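Local coordinates for protein DNA photolyase (PDB 4U63) that repairs cyclobutane pyrimidine dimers in ultraviolet-damaged DNA with light, using a flavin-adenine dinucleotide cofactor and a methenyltetrahydrofolate antenna, at residues Y344-A349 against G433-R438; E71-H76 against W223-T228; K374-D379 against L475-H480; I28-K33 against V115-R120. All blocks are in the same frame, centred on the assembly; numbering follows the deposited sequence.

Interaction 1. Residues Y344-A349 against G433-R438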
# COMPACT_ATOMS: atom_id res chain seq x y z
N TYR A 344 19.87 -17.15 -1.99
CA TYR A 344 19.43 -16.83 -3.35
C TYR A 344 19.50 -15.31 -3.49
O TYR A 344 18.65 -14.60 -2.94
CB TYR A 344 18.00 -17.35 -3.59
CG TYR A 344 17.94 -18.85 -3.74
CD1 TYR A 344 17.89 -19.68 -2.61
CD2 TYR A 344 17.96 -19.44 -5.00
CE1 TYR A 344 17.85 -21.06 -2.74
CE2 TYR A 344 17.92 -20.82 -5.14
CZ TYR A 344 17.87 -21.63 -4.01
OH TYR A 344 17.83 -23.00 -4.16
N PRO A 345 20.53 -14.80 -4.19
CA PRO A 345 20.76 -13.34 -4.18
C PRO A 345 19.57 -12.44 -4.51
O PRO A 345 19.38 -11.44 -3.85
CB PRO A 345 21.89 -13.17 -5.19
CG PRO A 345 22.67 -14.43 -5.03
CD PRO A 345 21.62 -15.50 -4.88
N ILE A 346 18.79 -12.78 -5.52
CA ILE A 346 17.66 -11.92 -5.91
C ILE A 346 16.62 -11.83 -4.79
O ILE A 346 16.05 -10.77 -4.54
CB ILE A 346 17.04 -12.33 -7.27
CG1 ILE A 346 16.02 -11.30 -7.76
CG2 ILE A 346 16.38 -13.70 -7.21
CD1 ILE A 346 16.61 -9.95 -8.08
N VAL A 347 16.39 -12.96 -4.11
CA VAL A 347 15.46 -13.01 -2.98
C VAL A 347 16.01 -12.17 -1.84
O VAL A 347 15.31 -11.33 -1.28
CB VAL A 347 15.23 -14.47 -2.52
CG1 VAL A 347 14.41 -14.53 -1.23
CG2 VAL A 347 14.56 -15.27 -3.63
N ASP A 348 17.28 -12.39 -1.53
CA ASP A 348 17.93 -11.65 -0.45
C ASP A 348 17.97 -10.15 -0.70
O ASP A 348 17.70 -9.36 0.20
CB ASP A 348 19.31 -12.24 -0.18
CG ASP A 348 19.23 -13.65 0.38
OD1 ASP A 348 18.13 -14.06 0.83
OD2 ASP A 348 20.25 -14.36 0.39
N ALA A 349 18.27 -9.76 -1.93
CA ALA A 349 18.24 -8.35 -2.31
C ALA A 349 16.87 -7.72 -2.02
O ALA A 349 16.79 -6.66 -1.41
CB ALA A 349 18.61 -8.18 -3.78
N GLY A 433 23.22 -7.83 -12.74
CA GLY A 433 23.33 -8.00 -11.29
C GLY A 433 23.33 -6.71 -10.49
O GLY A 433 23.66 -6.72 -9.30
N ASP A 434 22.96 -5.59 -11.12
CA ASP A 434 23.02 -4.27 -10.46
C ASP A 434 22.11 -4.15 -9.24
O ASP A 434 22.49 -3.54 -8.25
CB ASP A 434 22.70 -3.16 -11.46
CG ASP A 434 23.77 -3.01 -12.53
OD1 ASP A 434 24.90 -3.52 -12.33
OD2 ASP A 434 23.48 -2.40 -13.58
N TYR A 435 20.91 -4.70 -9.32
CA TYR A 435 20.01 -4.70 -8.16
C TYR A 435 20.58 -5.55 -7.02
O TYR A 435 20.59 -5.14 -5.87
CB TYR A 435 18.64 -5.19 -8.57
CG TYR A 435 17.60 -5.31 -7.47
CD1 TYR A 435 16.94 -4.18 -6.97
CD2 TYR A 435 17.25 -6.55 -6.95
CE1 TYR A 435 15.96 -4.30 -5.98
CE2 TYR A 435 16.29 -6.68 -5.96
CZ TYR A 435 15.64 -5.55 -5.48
OH TYR A 435 14.68 -5.69 -4.51
N VAL A 436 21.09 -6.74 -7.36
CA VAL A 436 21.72 -7.62 -6.36
C VAL A 436 22.92 -6.94 -5.68
O VAL A 436 23.03 -6.98 -4.47
CB VAL A 436 22.12 -8.97 -6.97
CG1 VAL A 436 23.10 -9.73 -6.07
CG2 VAL A 436 20.88 -9.81 -7.24
N ARG A 437 23.79 -6.34 -6.48
CA ARG A 437 24.97 -5.64 -5.95
C ARG A 437 24.61 -4.46 -5.04
O ARG A 437 25.35 -4.16 -4.10
CB ARG A 437 25.88 -5.15 -7.09
CG ARG A 437 26.56 -6.28 -7.82
CD ARG A 437 27.73 -5.81 -8.68
NE ARG A 437 28.15 -6.92 -9.54
CZ ARG A 437 27.62 -7.18 -10.74
NH1 ARG A 437 28.06 -8.23 -11.44
NH2 ARG A 437 26.68 -6.40 -11.25
N ARG A 438 23.49 -3.81 -5.33
CA ARG A 438 23.02 -2.68 -4.53
C ARG A 438 22.64 -3.11 -3.13
O ARG A 438 23.01 -2.46 -2.15
CB ARG A 438 21.82 -2.03 -5.21
CG ARG A 438 21.23 -0.82 -4.49
CD ARG A 438 20.22 -0.13 -5.39
NE ARG A 438 20.88 0.39 -6.59
CZ ARG A 438 20.34 0.47 -7.81
NH1 ARG A 438 19.10 0.05 -8.06
NH2 ARG A 438 21.08 0.96 -8.81
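Ile346 and Ala349 share the flank of the Tyr435 ring. Both reach the same side of the tyrosine, its CD2-CE2 bond. Ile346 CD1 comes to 3.6 Å from Tyr435 CD2, and the two side chains cross at about a right angle. The methyl of Ala349 sits next to it, with CB 3.5 Å from Tyr435 CE2. Both methyls approach the ring obliquely. Ile346 gets there because CG1 lies anti to the backbone N (chi1 -171°), which carries CD1 across to the ring.

Val436 fills the next position with both branches. Its CG1 meets Pro345 CB at 3.8 Å. Its CG2 lies over the backbone at the start of helix 345-357, 4.0 Å from Ile346 N. The small Ala349 lets the backbones close in, with its CA 5.4 Å from Val436 CA.

No hydrogen bond crosses this apolar contact. The Tyr435 hydroxyl is held by Gln353, one turn further along helix 345-357.

The contact joins the N-terminal turns of helices 345-357 and 434-439, whose short axes cross at 55°. Helix 362-375 adds Ile367 beside Ile346 and Val364 beside Tyr435. Helix 448-451 packs Ile451 on Val436.

Interaction 2. Residues E71-H76 against W223-T228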
# COMPACT_ATOMS: atom_id res chain seq x y z
N GLU A 71 3.53 3.14 10.63
CA GLU A 71 3.50 4.06 11.77
C GLU A 71 4.51 5.19 11.59
O GLU A 71 4.21 6.35 11.88
CB GLU A 71 3.76 3.32 13.08
CG GLU A 71 2.59 2.45 13.52
CD GLU A 71 2.87 1.67 14.79
OE1 GLU A 71 4.05 1.44 15.12
OE2 GLU A 71 1.91 1.27 15.45
N TRP A 72 5.70 4.86 11.09
CA TRP A 72 6.67 5.89 10.70
C TRP A 72 6.04 6.82 9.68
O TRP A 72 6.13 8.04 9.81
CB TRP A 72 7.94 5.26 10.12
CG TRP A 72 8.96 6.23 9.65
CD1 TRP A 72 10.00 6.72 10.37
CD2 TRP A 72 9.06 6.82 8.35
NE1 TRP A 72 10.74 7.58 9.61
CE2 TRP A 72 10.18 7.67 8.36
CE3 TRP A 72 8.30 6.72 7.17
CZ2 TRP A 72 10.58 8.41 7.24
CZ3 TRP A 72 8.69 7.47 6.06
CH2 TRP A 72 9.82 8.30 6.10
N TRP A 73 5.40 6.24 8.67
CA TRP A 73 4.72 7.01 7.63
C TRP A 73 3.65 7.92 8.23
O TRP A 73 3.58 9.12 7.91
CB TRP A 73 4.10 6.08 6.57
CG TRP A 73 3.68 6.86 5.37
CD1 TRP A 73 2.52 7.56 5.22
CD2 TRP A 73 4.44 7.07 4.17
NE1 TRP A 73 2.50 8.17 3.99
CE2 TRP A 73 3.66 7.89 3.33
CE3 TRP A 73 5.70 6.63 3.72
CZ2 TRP A 73 4.10 8.29 2.06
CZ3 TRP A 73 6.12 7.02 2.46
CH2 TRP A 73 5.32 7.85 1.65
N LEU A 74 2.81 7.35 9.09
CA LEU A 74 1.68 8.08 9.66
C LEU A 74 2.13 9.29 10.46
O LEU A 74 1.52 10.34 10.37
CB LEU A 74 0.83 7.17 10.54
CG LEU A 74 -0.36 7.85 11.25
CD1 LEU A 74 -1.38 8.33 10.23
CD2 LEU A 74 -1.02 6.92 12.25
N HIS A 75 3.17 9.13 11.27
CA HIS A 75 3.69 10.24 12.05
C HIS A 75 3.97 11.45 11.14
O HIS A 75 3.49 12.56 11.37
CB HIS A 75 4.97 9.85 12.76
CG HIS A 75 5.59 10.97 13.53
ND1 HIS A 75 5.36 11.17 14.87
CD2 HIS A 75 6.42 11.96 13.13
CE1 HIS A 75 6.03 12.24 15.27
NE2 HIS A 75 6.68 12.74 14.24
N HIS A 76 4.77 11.21 10.12
CA HIS A 76 5.17 12.28 9.21
C HIS A 76 4.00 12.81 8.40
O HIS A 76 3.92 14.01 8.15
CB HIS A 76 6.30 11.81 8.32
CG HIS A 76 7.57 11.59 9.06
ND1 HIS A 76 8.23 12.61 9.69
CD2 HIS A 76 8.29 10.47 9.28
CE1 HIS A 76 9.32 12.14 10.27
NE2 HIS A 76 9.38 10.84 10.03
N TRP A 223 11.61 8.58 0.84
CA TRP A 223 10.25 9.01 1.11
C TRP A 223 10.12 10.37 1.78
O TRP A 223 10.94 10.72 2.63
CB TRP A 223 9.58 7.99 2.03
CG TRP A 223 9.56 6.61 1.47
CD1 TRP A 223 10.14 5.50 2.00
CD2 TRP A 223 8.91 6.19 0.27
NE1 TRP A 223 9.90 4.41 1.20
CE2 TRP A 223 9.15 4.81 0.13
CE3 TRP A 223 8.16 6.85 -0.71
CZ2 TRP A 223 8.66 4.06 -0.96
CZ3 TRP A 223 7.67 6.12 -1.79
CH2 TRP A 223 7.92 4.73 -1.90
N THR A 224 9.07 11.09 1.40
CA THR A 224 8.65 12.34 2.05
C THR A 224 7.14 12.21 2.25
O THR A 224 6.35 12.59 1.38
CB THR A 224 8.99 13.56 1.19
OG1 THR A 224 10.40 13.59 0.97
CG2 THR A 224 8.59 14.88 1.86
N PRO A 225 6.71 11.63 3.39
CA PRO A 225 5.28 11.42 3.58
C PRO A 225 4.47 12.70 3.58
O PRO A 225 4.94 13.75 4.02
CB PRO A 225 5.22 10.73 4.95
CG PRO A 225 6.50 10.00 5.03
CD PRO A 225 7.49 10.99 4.46
N GLY A 226 3.25 12.60 3.06
CA GLY A 226 2.31 13.70 3.04
C GLY A 226 1.92 14.09 1.64
O GLY A 226 2.49 13.60 0.66
N GLU A 227 0.96 15.01 1.56
CA GLU A 227 0.43 15.48 0.29
C GLU A 227 1.45 16.17 -0.63
O GLU A 227 1.50 15.89 -1.83
CB GLU A 227 -0.72 16.43 0.56
CG GLU A 227 -1.38 16.92 -0.70
CD GLU A 227 -2.68 17.60 -0.44
OE1 GLU A 227 -2.81 18.30 0.60
OE2 GLU A 227 -3.58 17.45 -1.28
N THR A 228 2.24 17.07 -0.07
CA THR A 228 3.30 17.74 -0.86
C THR A 228 4.27 16.71 -1.45
O THR A 228 4.61 16.78 -2.63
CB THR A 228 4.05 18.77 -0.01
OG1 THR A 228 3.14 19.80 0.39
CG2 THR A 228 5.21 19.40 -0.81
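Pro225 wedges between Trp72, Trp73 and His76. Its ring lies over the face of the Trp73 indole. Pro225 CG stands 3.7 Å from the centroid of the six-membered ring, a CH-pi contact only 12° off the ring normal. Pro225 CB lies over the same indole, 3.6 Å from Trp73 CE2. The same CG also touches Trp72 CZ3 at 3.5 Å, and these two side chains cross at about a right angle. His76 meets the proline mainly through CB, 3.7 Å from Pro225 CB.

Trp72 and Trp73 both place CG anti to the backbone N (chi1 -168° for Trp73). As neighbours on one helix they still diverge, and the proline enters between the two indoles. His76 CG instead lies beside its backbone N, which brings the imidazole over a face of Trp72.

Trp223 meets the far end of Trp73. The edge of Trp73 points at the Trp223 face in an offset edge-to-face pair, with planes at 72°. Trp73 CZ3 is 3.6 Å from Trp223 CG. Glu268 accepts a hydrogen bond from Trp73 NE1, and the backbone O of His357 accepts one from Trp223 NE1.

The contact sets helix 68-87 against the loop leading into helix 227-238. Pro262 of helix 261-265 touches both Trp73 and Trp223. Phe219 of helix 219-222 meets Trp72 edge-to-face.

Interaction 3. Residues K374-D379 against L475-H480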
# COMPACT_ATOMS: atom_id res chain seq x y z
N LYS A 374 6.52 -21.59 -2.11
CA LYS A 374 6.86 -22.79 -2.87
C LYS A 374 8.19 -23.40 -2.48
O LYS A 374 8.24 -24.57 -2.16
CB LYS A 374 6.78 -22.49 -4.35
CG LYS A 374 5.38 -22.01 -4.71
CD LYS A 374 5.18 -21.82 -6.17
CE LYS A 374 3.75 -21.41 -6.45
NZ LYS A 374 3.54 -21.24 -7.89
N HIS A 375 9.25 -22.61 -2.48
CA HIS A 375 10.56 -23.15 -2.09
C HIS A 375 10.66 -23.50 -0.61
O HIS A 375 11.26 -24.52 -0.28
CB HIS A 375 11.69 -22.21 -2.49
CG HIS A 375 12.00 -22.26 -3.94
ND1 HIS A 375 11.19 -21.67 -4.88
CD2 HIS A 375 13.01 -22.85 -4.62
CE1 HIS A 375 11.70 -21.88 -6.08
NE2 HIS A 375 12.80 -22.59 -5.95
N LEU A 376 10.08 -22.68 0.27
CA LEU A 376 10.11 -22.98 1.71
C LEU A 376 8.82 -23.65 2.22
O LEU A 376 8.78 -24.14 3.34
CB LEU A 376 10.42 -21.72 2.52
CG LEU A 376 11.65 -20.95 2.07
CD1 LEU A 376 11.88 -19.73 2.95
CD2 LEU A 376 12.89 -21.85 2.07
N LEU A 377 7.77 -23.68 1.39
CA LEU A 377 6.49 -24.28 1.76
C LEU A 377 5.93 -23.69 3.05
O LEU A 377 5.41 -24.42 3.90
CB LEU A 377 6.64 -25.81 1.85
CG LEU A 377 5.45 -26.60 1.33
CD1 LEU A 377 5.29 -26.37 -0.16
CD2 LEU A 377 5.62 -28.08 1.63
N ILE A 378 6.03 -22.37 3.19
CA ILE A 378 5.56 -21.67 4.37
C ILE A 378 4.27 -20.94 4.05
O ILE A 378 4.14 -20.34 2.98
CB ILE A 378 6.62 -20.68 4.89
CG1 ILE A 378 7.77 -21.46 5.53
CG2 ILE A 378 6.02 -19.72 5.90
CD1 ILE A 378 8.95 -20.59 5.88
N ASP A 379 3.33 -21.00 4.99
CA ASP A 379 2.01 -20.37 4.87
C ASP A 379 2.10 -18.93 4.37
O ASP A 379 2.76 -18.09 4.99
CB ASP A 379 1.32 -20.43 6.25
CG ASP A 379 -0.14 -20.03 6.22
OD1 ASP A 379 -0.60 -19.37 5.26
OD2 ASP A 379 -0.84 -20.37 7.19
N LEU A 475 25.10 -20.14 1.99
CA LEU A 475 24.77 -21.13 0.97
C LEU A 475 23.26 -21.18 0.84
O LEU A 475 22.56 -20.76 1.77
CB LEU A 475 25.28 -22.52 1.34
CG LEU A 475 26.78 -22.76 1.25
CD1 LEU A 475 27.13 -24.07 1.91
CD2 LEU A 475 27.23 -22.75 -0.20
N PRO A 476 22.75 -21.68 -0.30
CA PRO A 476 21.30 -21.79 -0.44
C PRO A 476 20.70 -22.58 0.70
O PRO A 476 21.20 -23.65 1.03
CB PRO A 476 21.12 -22.54 -1.76
CG PRO A 476 22.33 -22.21 -2.52
CD PRO A 476 23.44 -22.18 -1.50
N ILE A 477 19.64 -22.04 1.31
CA ILE A 477 19.00 -22.72 2.44
C ILE A 477 18.17 -23.93 2.00
O ILE A 477 17.84 -24.79 2.83
CB ILE A 477 18.18 -21.75 3.33
CG1 ILE A 477 17.01 -21.11 2.58
CG2 ILE A 477 19.11 -20.68 3.90
CD1 ILE A 477 16.03 -20.39 3.48
N VAL A 478 17.84 -23.99 0.71
CA VAL A 478 17.22 -25.18 0.13
C VAL A 478 17.78 -25.35 -1.31
O VAL A 478 18.12 -24.36 -1.97
CB VAL A 478 15.68 -25.08 0.14
CG1 VAL A 478 15.18 -24.01 -0.83
CG2 VAL A 478 15.04 -26.44 -0.15
N ASP A 479 17.88 -26.60 -1.76
CA ASP A 479 18.24 -26.91 -3.14
C ASP A 479 17.01 -26.70 -4.01
O ASP A 479 15.92 -27.14 -3.64
CB ASP A 479 18.73 -28.36 -3.25
CG ASP A 479 18.93 -28.81 -4.69
OD1 ASP A 479 19.93 -28.40 -5.32
OD2 ASP A 479 18.10 -29.59 -5.19
N HIS A 480 17.17 -26.03 -5.15
CA HIS A 480 16.03 -25.74 -6.04
C HIS A 480 15.26 -26.99 -6.44
O HIS A 480 14.04 -27.04 -6.31
CB HIS A 480 16.47 -25.00 -7.31
CG HIS A 480 15.40 -24.91 -8.35
ND1 HIS A 480 14.30 -24.09 -8.20
CD2 HIS A 480 15.24 -25.53 -9.53
CE1 HIS A 480 13.51 -24.22 -9.25
NE2 HIS A 480 14.06 -25.09 -10.08
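His375 meets the imidazole of His480 rim to rim, with neither ring over the face of the other. Its NE2 lies 3.1 Å from His480 ND1 in a hydrogen bond. Either nitrogen could be the donor. The bond is fairly straight, at 163°, and each nitrogen lies at the edge of the partner ring, near its plane. The rings are turned 31° from one another. His480 swings its ring toward His375 by placing CG anti to the backbone N (chi1 169°).

Apolar contacts lie beside this pair. In the conformer of Ile477 given, Leu376 CD2 meets Ile477 CD1 at 3.7 Å, end methyl against end methyl, and the side chains cross at about a right angle. A second conformer of Ile477 makes this contact less certain. Val478 points its CB toward the other segment. Its CG1 lies 4.0 Å from His375 O and 4.3 Å from Leu376 CD2. The side chain of Leu376 lies about 14 Å from the FAD.

The His375 carbonyl also accepts a hydrogen bond from Arg486 of helix 480-495. Phe371, one turn back, stacks on the His375 ring. Asp479 is the N-cap of helix 480-495, and its OD2 takes the backbone N of Lys482.

Here the end of one helix meets the start of another. At Leu377 the chain leaves helix 362-375 with positive phi, while the Asp479 cap opens the last helix. The contact is structural packing in the helical FAD-binding domain of the photolyase fold.

Interaction 4. Residues I28-K33 against V115-R120. With SO4 (sulfate ion), chain D; SO4 (sulfate ion), chain E.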
# COMPACT_ATOMS: atom_id res chain seq x y z
N ILE A 28 -17.60 18.89 11.67
CA ILE A 28 -16.43 18.07 11.96
C ILE A 28 -16.02 17.28 10.72
O ILE A 28 -16.86 16.66 10.07
CB ILE A 28 -16.71 17.10 13.13
CG1 ILE A 28 -16.96 17.91 14.41
CG2 ILE A 28 -15.56 16.12 13.33
CD1 ILE A 28 -17.70 17.15 15.47
N VAL A 29 -14.73 17.33 10.40
CA VAL A 29 -14.16 16.54 9.32
C VAL A 29 -13.26 15.50 9.95
O VAL A 29 -12.21 15.84 10.50
CB VAL A 29 -13.32 17.38 8.33
CG1 VAL A 29 -12.79 16.50 7.21
CG2 VAL A 29 -14.15 18.52 7.76
N TRP A 30 -13.66 14.24 9.85
CA TRP A 30 -12.90 13.14 10.44
C TRP A 30 -11.98 12.52 9.37
O TRP A 30 -12.47 11.89 8.44
CB TRP A 30 -13.86 12.10 11.05
CG TRP A 30 -13.18 10.88 11.60
CD1 TRP A 30 -11.87 10.76 12.01
CD2 TRP A 30 -13.77 9.59 11.81
NE1 TRP A 30 -11.63 9.50 12.45
CE2 TRP A 30 -12.77 8.75 12.34
CE3 TRP A 30 -15.06 9.07 11.60
CZ2 TRP A 30 -13.01 7.41 12.66
CZ3 TRP A 30 -15.30 7.72 11.92
CH2 TRP A 30 -14.27 6.91 12.45
N PHE A 31 -10.67 12.76 9.53
CA PHE A 31 -9.61 12.20 8.67
C PHE A 31 -9.20 10.80 9.13
O PHE A 31 -9.05 10.55 10.33
CB PHE A 31 -8.35 13.08 8.71
CG PHE A 31 -8.44 14.34 7.89
CD1 PHE A 31 -8.98 15.50 8.43
CD2 PHE A 31 -7.96 14.37 6.59
CE1 PHE A 31 -9.04 16.66 7.67
CE2 PHE A 31 -8.02 15.52 5.83
CZ PHE A 31 -8.56 16.68 6.37
N ARG A 32 -8.99 9.90 8.16
CA ARG A 32 -8.50 8.54 8.42
C ARG A 32 -7.31 8.21 7.47
O ARG A 32 -6.17 8.53 7.79
CB ARG A 32 -9.64 7.52 8.30
CG ARG A 32 -10.73 7.66 9.37
CD ARG A 32 -11.85 8.62 8.97
NE ARG A 32 -12.60 8.14 7.82
CZ ARG A 32 -13.53 7.19 7.87
NH1 ARG A 32 -13.85 6.59 9.03
NH2 ARG A 32 -14.15 6.82 6.75
N LYS A 33 -7.56 7.61 6.31
CA LYS A 33 -6.48 7.38 5.32
C LYS A 33 -6.82 8.22 4.09
O LYS A 33 -7.00 7.72 2.97
CB LYS A 33 -6.29 5.90 5.01
CG LYS A 33 -5.79 5.09 6.20
CD LYS A 33 -5.45 3.65 5.85
CE LYS A 33 -4.71 2.98 7.01
NZ LYS A 33 -4.48 1.52 6.83
N VAL A 115 -21.09 15.74 10.75
CA VAL A 115 -19.81 15.06 10.66
C VAL A 115 -19.68 14.57 9.23
O VAL A 115 -20.60 13.96 8.70
CB VAL A 115 -19.70 13.85 11.60
CG1 VAL A 115 -18.31 13.22 11.48
CG2 VAL A 115 -19.98 14.26 13.05
N VAL A 116 -18.53 14.85 8.61
CA VAL A 116 -18.22 14.32 7.30
C VAL A 116 -16.95 13.49 7.32
O VAL A 116 -16.05 13.71 8.15
CB VAL A 116 -18.09 15.43 6.23
CG1 VAL A 116 -19.41 16.18 6.08
CG2 VAL A 116 -16.95 16.40 6.57
N TRP A 117 -16.89 12.54 6.41
CA TRP A 117 -15.68 11.78 6.16
C TRP A 117 -15.64 11.23 4.74
O TRP A 117 -16.66 11.17 4.05
CB TRP A 117 -15.52 10.63 7.17
CG TRP A 117 -16.62 9.55 7.21
CD1 TRP A 117 -16.88 8.60 6.25
CD2 TRP A 117 -17.54 9.30 8.28
NE1 TRP A 117 -17.92 7.79 6.66
CE2 TRP A 117 -18.34 8.19 7.90
CE3 TRP A 117 -17.77 9.90 9.53
CZ2 TRP A 117 -19.36 7.68 8.72
CZ3 TRP A 117 -18.77 9.39 10.34
CH2 TRP A 117 -19.56 8.29 9.93
N ASN A 118 -14.45 10.86 4.31
CA ASN A 118 -14.26 10.16 3.07
C ASN A 118 -14.40 8.67 3.30
O ASN A 118 -13.83 8.12 4.25
CB ASN A 118 -12.91 10.50 2.47
CG ASN A 118 -12.84 11.95 2.05
OD1 ASN A 118 -13.68 12.41 1.27
ND2 ASN A 118 -11.87 12.68 2.56
N ARG A 119 -15.17 8.03 2.43
CA ARG A 119 -15.42 6.60 2.53
C ARG A 119 -14.12 5.83 2.48
O ARG A 119 -13.16 6.24 1.79
CB ARG A 119 -16.33 6.13 1.39
CG ARG A 119 -17.73 6.66 1.48
CD ARG A 119 -18.49 6.41 0.20
NE ARG A 119 -19.73 7.17 0.21
CZ ARG A 119 -20.43 7.51 -0.87
NH1 ARG A 119 -20.02 7.17 -2.10
NH2 ARG A 119 -21.55 8.21 -0.73
N ARG A 120 -14.08 4.75 3.24
CA ARG A 120 -12.99 3.79 3.20
C ARG A 120 -13.63 2.49 2.83
O ARG A 120 -14.69 2.14 3.33
CB ARG A 120 -12.24 3.71 4.53
CG ARG A 120 -13.08 3.36 5.74
CD ARG A 120 -12.27 3.52 7.01
NE ARG A 120 -13.11 3.49 8.20
CZ ARG A 120 -12.65 3.58 9.45
NH1 ARG A 120 -11.35 3.70 9.70
NH2 ARG A 120 -13.50 3.55 10.47
S SO4 D . -22.71 9.11 -4.08
O1 SO4 D . -23.24 8.67 -2.78
O2 SO4 D . -23.03 10.53 -4.29
O3 SO4 D . -23.35 8.31 -5.15
O4 SO4 D . -21.24 8.92 -4.13
S SO4 E . -23.85 8.95 2.74
O1 SO4 E . -25.21 8.58 3.16
O2 SO4 E . -23.62 10.39 2.92
O3 SO4 E . -22.90 8.18 3.56
O4 SO4 E . -23.68 8.63 1.31
O HOH W 1 -12.24 10.52 6.17
O HOH W 2 -10.85 7.86 4.88
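Arg32 is packed between Trp117 and Arg120. Bends at chi2 (88°) and chi3 (65°) fold its chain back. Trp117 covers one face of the guanidinium in a cation-pi contact, with Arg32 CZ 4.2 Å from the five-membered ring centroid. Arg120 CD covers the opposite face. At the edge, Arg32 NH2 donates to Asn118 O at 2.8 Å, almost in the guanidinium plane. Arg32 NH1 lies 3.3 Å from Arg120 NE, but Asp129 forms salt bridges to both arginines and probably offsets their charge. Trp30 turns its edge to the Trp117 face, with planes at 87° and Trp30 CE3 3.5 Å from Trp117 CE3.

These groups follow two neighbouring parallel strands. Val116 N donates to Ile28 O at 2.9 Å, and Trp30 N to Val116 O at 3.0 Å. They are the central and next strands of the five-stranded parallel sheet, order 3-2-1-4-5, of the Rossmann-like N-terminal domain.

Past the bridges the strands part, and two waters fill in between Arg32 and Asn118. Water 1 also binds Trp30 O. The solvent side is at Arg119, which points away, partly exposed, and grips two sulfate ions, probably from the crystallisation liquor. Its NH2 reaches O1 of the chain D sulfate at 2.7 Å.

In the fold
From the N terminus, strand 27-31 opens interaction 4, which closes at strand 114-118 within the parallel sheet. Helix 68-87 lies inside that loop. It opens interaction 2, which closes only at 223-228, so interactions 4 and 2 cross. Their centres are about 18 Å apart. Interaction 2 ties helix 68-87, in the sheet domain, to the loop before helix 227-238. In the helical part, interaction 1 opens at 344-349 and interaction 3 at 374-379. They close in the same order, at 433-438 and 475-480, and so cross too. Interactions 1 and 3 touch through Tyr344 OH and Val478 O, a probable hydrogen bond. Both lie in the FAD-binding domain, across the chain's centre from interaction 4.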